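Local coordinates for NS1 (PDB 4KW3), which probably binds the viral origin of replication through its N-terminal nickase domain and nicks one DNA strand there to start rolling-circle replication, at residues 134-146 and 172-186. Sequence-based numbering, arbitrary orientation.
Sequences CAQFYGLILAEII and AEREAWGGVTGGNMQ
Tyr138 and Met185 bring helix 134-149 against the start of strand 185-191, their side chains running past one another in opposite senses with the two CB atoms 3.7 Å apart. With CG anti to the backbone N, the Tyr138 ring is carried between the strand and helix 160-177. There Ala176 CB lies 3.8 Å from Tyr138 CD2, the CB of Asn184 approaches the phenol end, and Leu142 CD1 of its own helix sits over one ring face, toward its rim. Met185 bends at chi2 (58°), which lays its methyl over the Phe137 ring: Met185 CE is 3.8 Å from the ring centroid and 28° off the normal, a CH-pi contact, while Ile141 CD1 meets the same methyl. The helices run nearly antiparallel, at 151°, with axes 8.3 Å apart. Small residues permit this closeness, since Ala176 CB rests 3.8 Å from Gly139 CA and Ala135 CB 3.5 Å from Gly179 CA. Further along, the extended Glu173 side chain is a knob among Gly139, Leu142, Ala143 and Ile146, its carboxylate oxygens lying against Ile146 CD1 and Ala143 CB.

Gly179 is placed by a Schellman motif, of which it is the C-prime residue, that ends helix 160-177. A type I' turn, Thr181 to Asn184, then leads into the strand. Asn184 ND2 donates to Thr181 O at 2.9 Å, on a lone pair, but the bond is bent and the acceptor tilted from the amide plane; Asn184 N is a second donor to this oxygen. An ST turn joins Gly183 N to Thr181 OG1. Strand 15-21 pairs with strand 185-191, and Tyr18 meets Phe137 edge-to-face. The contact thus fastens an antiparallel helix pair to the sheet of the nuclease domain. No clear hydrogen bond links the segments; largely apolar packing holds them, while the polar bonds shape the connecting turn.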
ATOM      1  N   CYS A 134      13.900   9.354  -3.681  1.00 37.55           N
ATOM      2  CA  CYS A 134      13.391   8.061  -4.113  1.00 43.09           C
ATOM      3  C   CYS A 134      14.224   6.843  -3.681  1.00 46.22           C
ATOM      4  O   CYS A 134      13.681   5.894  -3.134  1.00 51.89           O
ATOM      5  CB  CYS A 134      13.157   8.022  -5.626  1.00 36.56           C
ATOM      6  SG  CYS A 134      11.600   8.746  -6.138  1.00 42.60           S
ATOM      7  N   ALA A 135      15.528   6.853  -3.938  1.00 40.22           N
ATOM      8  CA  ALA A 135      16.352   5.686  -3.609  1.00 47.35           C
ATOM      9  C   ALA A 135      16.406   5.419  -2.100  1.00 51.19           C
ATOM     10  O   ALA A 135      16.291   4.273  -1.646  1.00 56.40           O
ATOM     11  CB  ALA A 135      17.752   5.834  -4.185  1.00 41.36           C
ATOM     12  N   GLN A 136      16.574   6.488  -1.336  1.00 44.04           N
ATOM     13  CA  GLN A 136      16.600   6.412   0.108  1.00 43.00           C
ATOM     14  C   GLN A 136      15.284   5.822   0.619  1.00 46.76           C
ATOM     15  O   GLN A 136      15.283   4.913   1.452  1.00 53.89           O
ATOM     16  CB  GLN A 136      16.831   7.813   0.675  1.00 41.30           C
ATOM     17  CG  GLN A 136      16.837   7.931   2.177  1.00 66.53           C
ATOM     18  CD  GLN A 136      16.736   9.376   2.652  1.00 63.79           C
ATOM     19  OE1 GLN A 136      16.458  10.287   1.868  1.00 62.13           O
ATOM     20  NE2 GLN A 136      17.006   9.594   3.935  1.00 59.89           N
ATOM     21  N   PHE A 137      14.174   6.339   0.096  1.00 38.71           N
ATOM     22  CA  PHE A 137      12.841   5.906   0.482  1.00 39.74           C
ATOM     23  C   PHE A 137      12.685   4.427   0.138  1.00 39.80           C
ATOM     24  O   PHE A 137      12.209   3.638   0.957  1.00 41.15           O
ATOM     25  CB  PHE A 137      11.784   6.750  -0.235  1.00 44.10           C
ATOM     26  CG  PHE A 137      10.422   6.730   0.423  1.00 50.12           C
ATOM     27  CD1 PHE A 137      10.155   5.890   1.503  1.00 50.94           C
ATOM     28  CD2 PHE A 137       9.404   7.555  -0.046  1.00 41.92           C
ATOM     29  CE1 PHE A 137       8.899   5.875   2.112  1.00 41.39           C
ATOM     30  CE2 PHE A 137       8.149   7.534   0.541  1.00 47.18           C
ATOM     31  CZ  PHE A 137       7.895   6.699   1.630  1.00 42.95           C
ATOM     32  N   TYR A 138      13.096   4.071  -1.075  1.00 38.38           N
ATOM     33  CA  TYR A 138      13.098   2.692  -1.555  1.00 44.52           C
ATOM     34  C   TYR A 138      13.848   1.765  -0.593  1.00 53.11           C
ATOM     35  O   TYR A 138      13.371   0.671  -0.275  1.00 57.49           O
ATOM     36  CB  TYR A 138      13.751   2.623  -2.935  1.00 36.73           C
ATOM     37  CG  TYR A 138      13.601   1.295  -3.657  1.00 42.37           C
ATOM     38  CD1 TYR A 138      12.368   0.651  -3.738  1.00 43.38           C
ATOM     39  CD2 TYR A 138      14.692   0.701  -4.291  1.00 41.44           C
ATOM     40  CE1 TYR A 138      12.229  -0.561  -4.418  1.00 44.47           C
ATOM     41  CE2 TYR A 138      14.568  -0.497  -4.960  1.00 45.04           C
ATOM     42  CZ  TYR A 138      13.339  -1.130  -5.017  1.00 47.71           C
ATOM     43  OH  TYR A 138      13.234  -2.321  -5.690  1.00 48.59           O
ATOM     44  N   GLY A 139      15.013   2.207  -0.126  1.00 50.70           N
ATOM     45  CA  GLY A 139      15.837   1.393   0.743  1.00 39.86           C
ATOM     46  C   GLY A 139      15.227   1.193   2.117  1.00 48.05           C
ATOM     47  O   GLY A 139      15.259   0.104   2.672  1.00 52.12           O
ATOM     48  N   LEU A 140      14.664   2.257   2.666  1.00 44.41           N
ATOM     49  CA  LEU A 140      13.958   2.175   3.920  1.00 44.03           C
ATOM     50  C   LEU A 140      12.760   1.213   3.815  1.00 55.75           C
ATOM     51  O   LEU A 140      12.478   0.460   4.748  1.00 58.17           O
ATOM     52  CB  LEU A 140      13.488   3.562   4.332  1.00 40.11           C
ATOM     53  CG  LEU A 140      14.579   4.590   4.631  1.00 42.69           C
ATOM     54  CD1 LEU A 140      13.936   5.940   4.953  1.00 43.63           C
ATOM     55  CD2 LEU A 140      15.431   4.126   5.774  1.00 41.48           C
ATOM     56  N   ILE A 141      12.052   1.252   2.685  1.00 47.80           N
ATOM     57  CA  ILE A 141      10.897   0.378   2.490  1.00 44.07           C
ATOM     58  C   ILE A 141      11.358  -1.054   2.464  1.00 47.80           C
ATOM     59  O   ILE A 141      10.763  -1.909   3.117  1.00 44.27           O
ATOM     60  CB  ILE A 141      10.122   0.682   1.202  1.00 39.57           C
ATOM     61  CG1 ILE A 141       9.268   1.939   1.384  1.00 47.16           C
ATOM     62  CG2 ILE A 141       9.226  -0.492   0.815  1.00 33.91           C
ATOM     63  CD1 ILE A 141       8.675   2.483   0.085  1.00 51.01           C
ATOM     64  N   LEU A 142      12.420  -1.309   1.702  1.00 49.19           N
ATOM     65  CA  LEU A 142      12.978  -2.652   1.581  1.00 43.66           C
ATOM     66  C   LEU A 142      13.469  -3.186   2.929  1.00 51.86           C
ATOM     67  O   LEU A 142      13.284  -4.366   3.234  1.00 51.23           O
ATOM     68  CB  LEU A 142      14.094  -2.693   0.535  1.00 39.91           C
ATOM     69  CG  LEU A 142      13.638  -2.498  -0.920  1.00 46.17           C
ATOM     70  CD1 LEU A 142      14.831  -2.262  -1.870  1.00 44.86           C
ATOM     71  CD2 LEU A 142      12.736  -3.641  -1.420  1.00 38.43           C
ATOM     72  N   ALA A 143      14.082  -2.318   3.733  1.00 47.40           N
ATOM     73  CA  ALA A 143      14.567  -2.720   5.056  1.00 52.34           C
ATOM     74  C   ALA A 143      13.420  -3.277   5.912  1.00 53.75           C
ATOM     75  O   ALA A 143      13.591  -4.301   6.579  1.00 52.25           O
ATOM     76  CB  ALA A 143      15.277  -1.581   5.756  1.00 42.11           C
ATOM     77  N   GLU A 144      12.265  -2.605   5.886  1.00 47.51           N
ATOM     78  CA  GLU A 144      11.082  -3.054   6.625  1.00 50.47           C
ATOM     79  C   GLU A 144      10.508  -4.396   6.145  1.00 51.25           C
ATOM     80  O   GLU A 144      10.178  -5.262   6.959  1.00 54.22           O
ATOM     81  CB  GLU A 144       9.974  -2.005   6.562  1.00 41.74           C
ATOM     82  CG  GLU A 144      10.244  -0.792   7.380  1.00 47.55           C
ATOM     83  CD  GLU A 144      10.077  -1.031   8.871  1.00 60.63           C
ATOM     84  OE1 GLU A 144       9.561  -2.106   9.261  1.00 69.40           O
ATOM     85  OE2 GLU A 144      10.472  -0.134   9.650  1.00 68.98           O
ATOM     86  N   ILE A 145      10.393  -4.546   4.830  1.00 38.95           N
ATOM     87  CA  ILE A 145       9.934  -5.779   4.213  1.00 46.01           C
ATOM     88  C   ILE A 145      10.866  -6.948   4.556  1.00 56.65           C
ATOM     89  O   ILE A 145      10.424  -7.991   5.028  1.00 61.10           O
ATOM     90  CB  ILE A 145       9.878  -5.627   2.681  1.00 39.19           C
ATOM     91  CG1 ILE A 145       8.814  -4.602   2.281  1.00 39.94           C
ATOM     92  CG2 ILE A 145       9.621  -6.968   2.024  1.00 45.69           C
ATOM     93  CD1 ILE A 145       8.787  -4.277   0.802  1.00 36.38           C
ATOM     94  N   ILE A 146      12.160  -6.744   4.339  1.00 53.22           N
ATOM     95  CA  ILE A 146      13.173  -7.748   4.628  1.00 56.45           C
ATOM     96  C   ILE A 146      13.092  -8.217   6.078  1.00 55.09           C
ATOM     97  O   ILE A 146      13.163  -9.419   6.351  1.00 46.95           O
ATOM     98  CB  ILE A 146      14.578  -7.187   4.292  1.00 51.05           C
ATOM     99  CG1 ILE A 146      14.781  -7.197   2.775  1.00 47.69           C
ATOM    100  CG2 ILE A 146      15.705  -7.965   5.000  1.00 44.97           C
ATOM    101  CD1 ILE A 146      15.934  -6.314   2.310  1.00 55.49           C
ATOM    102  N   ALA A 172      18.317  -5.599  -4.089  1.00 55.90           N
ATOM    103  CA  ALA A 172      17.636  -4.342  -4.370  1.00 55.09           C
ATOM    104  C   ALA A 172      17.979  -3.299  -3.316  1.00 56.88           C
ATOM    105  O   ALA A 172      18.169  -2.117  -3.628  1.00 60.35           O
ATOM    106  CB  ALA A 172      16.124  -4.556  -4.418  1.00 39.83           C
ATOM    107  N   GLU A 173      18.061  -3.753  -2.069  1.00 51.92           N
ATOM    108  CA  GLU A 173      18.362  -2.880  -0.950  1.00 51.76           C
ATOM    109  C   GLU A 173      19.780  -2.328  -1.057  1.00 56.64           C
ATOM    110  O   GLU A 173      20.030  -1.176  -0.710  1.00 59.45           O
ATOM    111  CB  GLU A 173      18.175  -3.611   0.379  1.00 52.63           C
ATOM    112  CG  GLU A 173      18.494  -2.740   1.575  1.00 58.73           C
ATOM    113  CD  GLU A 173      18.492  -3.489   2.884  1.00 67.74           C
ATOM    114  OE1 GLU A 173      18.960  -4.661   2.924  1.00 69.60           O
ATOM    115  OE2 GLU A 173      18.028  -2.886   3.874  1.00 68.65           O
ATOM    116  N   ARG A 174      20.707  -3.164  -1.515  1.00 64.08           N
ATOM    117  CA  ARG A 174      22.092  -2.744  -1.675  1.00 72.22           C
ATOM    118  C   ARG A 174      22.188  -1.686  -2.762  1.00 67.83           C
ATOM    119  O   ARG A 174      22.879  -0.668  -2.605  1.00 63.68           O
ATOM    120  CB  ARG A 174      23.002  -3.933  -1.999  1.00 72.64           C
ATOM    121  CG  ARG A 174      23.502  -4.671  -0.772  1.00 71.67           C
ATOM    122  CD  ARG A 174      24.557  -5.709  -1.124  1.00 80.25           C
ATOM    123  NE  ARG A 174      24.049  -6.708  -2.060  1.00 85.99           N
ATOM    124  CZ  ARG A 174      23.434  -7.830  -1.690  1.00 88.71           C
ATOM    125  NH1 ARG A 174      23.240  -8.085  -0.399  1.00 86.68           N
ATOM    126  NH2 ARG A 174      23.002  -8.689  -2.610  1.00 85.10           N
ATOM    127  N   GLU A 175      21.487  -1.944  -3.861  1.00 62.97           N
ATOM    128  CA  GLU A 175      21.443  -1.020  -4.983  1.00 63.16           C
ATOM    129  C   GLU A 175      20.801   0.302  -4.604  1.00 65.11           C
ATOM    130  O   GLU A 175      21.215   1.353  -5.090  1.00 72.21           O
ATOM    131  CB  GLU A 175      20.699  -1.649  -6.150  1.00 56.96           C
ATOM    132  CG  GLU A 175      21.370  -2.894  -6.675  1.00 66.87           C
ATOM    133  CD  GLU A 175      20.511  -3.640  -7.681  1.00 85.58           C
ATOM    134  OE1 GLU A 175      19.328  -3.249  -7.875  1.00 81.08           O
ATOM    135  OE2 GLU A 175      21.031  -4.612  -8.280  1.00 95.85           O
ATOM    136  N   ALA A 176      19.812   0.255  -3.717  1.00 60.16           N
ATOM    137  CA  ALA A 176      19.155   1.481  -3.275  1.00 56.47           C
ATOM    138  C   ALA A 176      20.139   2.394  -2.557  1.00 55.87           C
ATOM    139  O   ALA A 176      20.119   3.604  -2.747  1.00 60.34           O
ATOM    140  CB  ALA A 176      17.961   1.170  -2.391  1.00 51.66           C
ATOM    141  N   TRP A 177      21.006   1.810  -1.737  1.00 56.43           N
ATOM    142  CA  TRP A 177      22.002   2.583  -1.011  1.00 57.55           C
ATOM    143  C   TRP A 177      22.960   3.258  -2.004  1.00 64.14           C
ATOM    144  O   TRP A 177      23.624   4.240  -1.670  1.00 60.38           O
ATOM    145  CB  TRP A 177      22.786   1.701  -0.035  1.00 67.59           C
ATOM    146  CG  TRP A 177      21.966   1.021   1.044  1.00 86.28           C
ATOM    147  CD1 TRP A 177      20.681   1.314   1.422  1.00 81.38           C
ATOM    148  CD2 TRP A 177      22.397  -0.061   1.896  1.00104.95           C
ATOM    149  NE1 TRP A 177      20.282   0.473   2.436  1.00 86.17           N
ATOM    150  CE2 TRP A 177      21.318  -0.375   2.752  1.00101.73           C
ATOM    151  CE3 TRP A 177      23.590  -0.799   2.014  1.00105.88           C
ATOM    152  CZ2 TRP A 177      21.398  -1.400   3.718  1.00 97.39           C
ATOM    153  CZ3 TRP A 177      23.665  -1.815   2.975  1.00 98.87           C
ATOM    154  CH2 TRP A 177      22.575  -2.102   3.810  1.00 93.70           C
ATOM    155  N   GLY A 178      23.026   2.729  -3.224  1.00 65.00           N
ATOM    156  CA  GLY A 178      23.800   3.357  -4.283  1.00 62.58           C
ATOM    157  C   GLY A 178      22.956   4.198  -5.234  1.00 64.06           C
ATOM    158  O   GLY A 178      23.395   4.550  -6.326  1.00 68.18           O
ATOM    159  N   GLY A 179      21.729   4.505  -4.829  1.00 58.75           N
ATOM    160  CA  GLY A 179      20.866   5.379  -5.599  1.00 55.13           C
ATOM    161  C   GLY A 179      20.170   4.784  -6.801  1.00 54.68           C
ATOM    162  O   GLY A 179      19.573   5.502  -7.598  1.00 65.94           O
ATOM    163  N   VAL A 180      20.204   3.469  -6.917  1.00 48.60           N
ATOM    164  CA  VAL A 180      19.458   2.801  -7.970  1.00 53.68           C
ATOM    165  C   VAL A 180      18.156   2.210  -7.418  1.00 58.16           C
ATOM    166  O   VAL A 180      18.165   1.559  -6.378  1.00 66.19           O
ATOM    167  CB  VAL A 180      20.308   1.679  -8.587  1.00 56.92           C
ATOM    168  CG1 VAL A 180      19.533   0.950  -9.680  1.00 50.81           C
ATOM    169  CG2 VAL A 180      21.592   2.257  -9.125  1.00 46.08           C
ATOM    170  N   THR A 181      17.042   2.435  -8.117  1.00 56.05           N
ATOM    171  CA  THR A 181      15.737   1.904  -7.702  1.00 51.86           C
ATOM    172  C   THR A 181      15.143   0.926  -8.706  1.00 51.62           C
ATOM    173  O   THR A 181      14.127   0.280  -8.424  1.00 48.06           O
ATOM    174  CB  THR A 181      14.687   3.002  -7.554  1.00 42.98           C
ATOM    175  OG1 THR A 181      14.362   3.509  -8.857  1.00 44.42           O
ATOM    176  CG2 THR A 181      15.189   4.117  -6.679  1.00 51.58           C
ATOM    177  N   GLY A 182      15.738   0.864  -9.892  1.00 45.98           N
ATOM    178  CA  GLY A 182      15.232   0.020 -10.953  1.00 39.31           C
ATOM    179  C   GLY A 182      13.865   0.431 -11.456  1.00 45.11           C
ATOM    180  O   GLY A 182      13.195  -0.353 -12.109  1.00 58.17           O
ATOM    181  N   GLY A 183      13.448   1.659 -11.161  1.00 43.57           N
ATOM    182  CA  GLY A 183      12.117   2.110 -11.535  1.00 42.48           C
ATOM    183  C   GLY A 183      11.009   1.710 -10.569  1.00 51.10           C
ATOM    184  O   GLY A 183       9.840   2.001 -10.807  1.00 57.64           O
ATOM    185  N   ASN A 184      11.382   1.049  -9.478  1.00 48.62           N
ATOM    186  CA  ASN A 184      10.434   0.530  -8.496  1.00 47.07           C
ATOM    187  C   ASN A 184      10.093   1.513  -7.392  1.00 45.24           C
ATOM    188  O   ASN A 184       9.374   1.184  -6.451  1.00 43.57           O
ATOM    189  CB  ASN A 184      10.974  -0.754  -7.888  1.00 53.14           C
ATOM    190  CG  ASN A 184      11.276  -1.778  -8.932  1.00 52.34           C
ATOM    191  OD1 ASN A 184      10.377  -2.245  -9.621  1.00 58.12           O
ATOM    192  ND2 ASN A 184      12.542  -2.117  -9.082  1.00 51.87           N
ATOM    193  N   MET A 185      10.659   2.707  -7.480  1.00 46.08           N
ATOM    194  CA  MET A 185      10.280   3.778  -6.570  1.00 52.06           C
ATOM    195  C   MET A 185      10.242   5.055  -7.401  1.00 55.68           C
ATOM    196  O   MET A 185      11.278   5.535  -7.869  1.00 59.01           O
ATOM    197  CB  MET A 185      11.276   3.904  -5.401  1.00 46.57           C
ATOM    198  CG  MET A 185      10.762   4.784  -4.279  1.00 41.60           C
ATOM    199  SD  MET A 185       9.196   4.110  -3.680  1.00 54.46           S
ATOM    200  CE  MET A 185       8.781   5.252  -2.407  1.00 35.17           C
ATOM    201  N   GLN A 186       9.048   5.591  -7.619  1.00 43.91           N
ATOM    202  CA  GLN A 186       8.929   6.772  -8.466  1.00 41.29           C
ATOM    203  C   GLN A 186       8.060   7.812  -7.810  1.00 46.74           C
ATOM    204  O   GLN A 186       7.160   7.469  -7.039  1.00 47.56           O
ATOM    205  CB  GLN A 186       8.397   6.405  -9.852  1.00 38.63           C
ATOM    206  CG  GLN A 186       9.349   5.476 -10.608  1.00 50.04           C
ATOM    207  CD  GLN A 186       8.987   5.320 -12.059  1.00 61.69           C
ATOM    208  OE1 GLN A 186       8.862   6.306 -12.774  1.00 79.52           O
ATOM    209  NE2 GLN A 186       8.811   4.085 -12.506  1.00 66.08           N
TER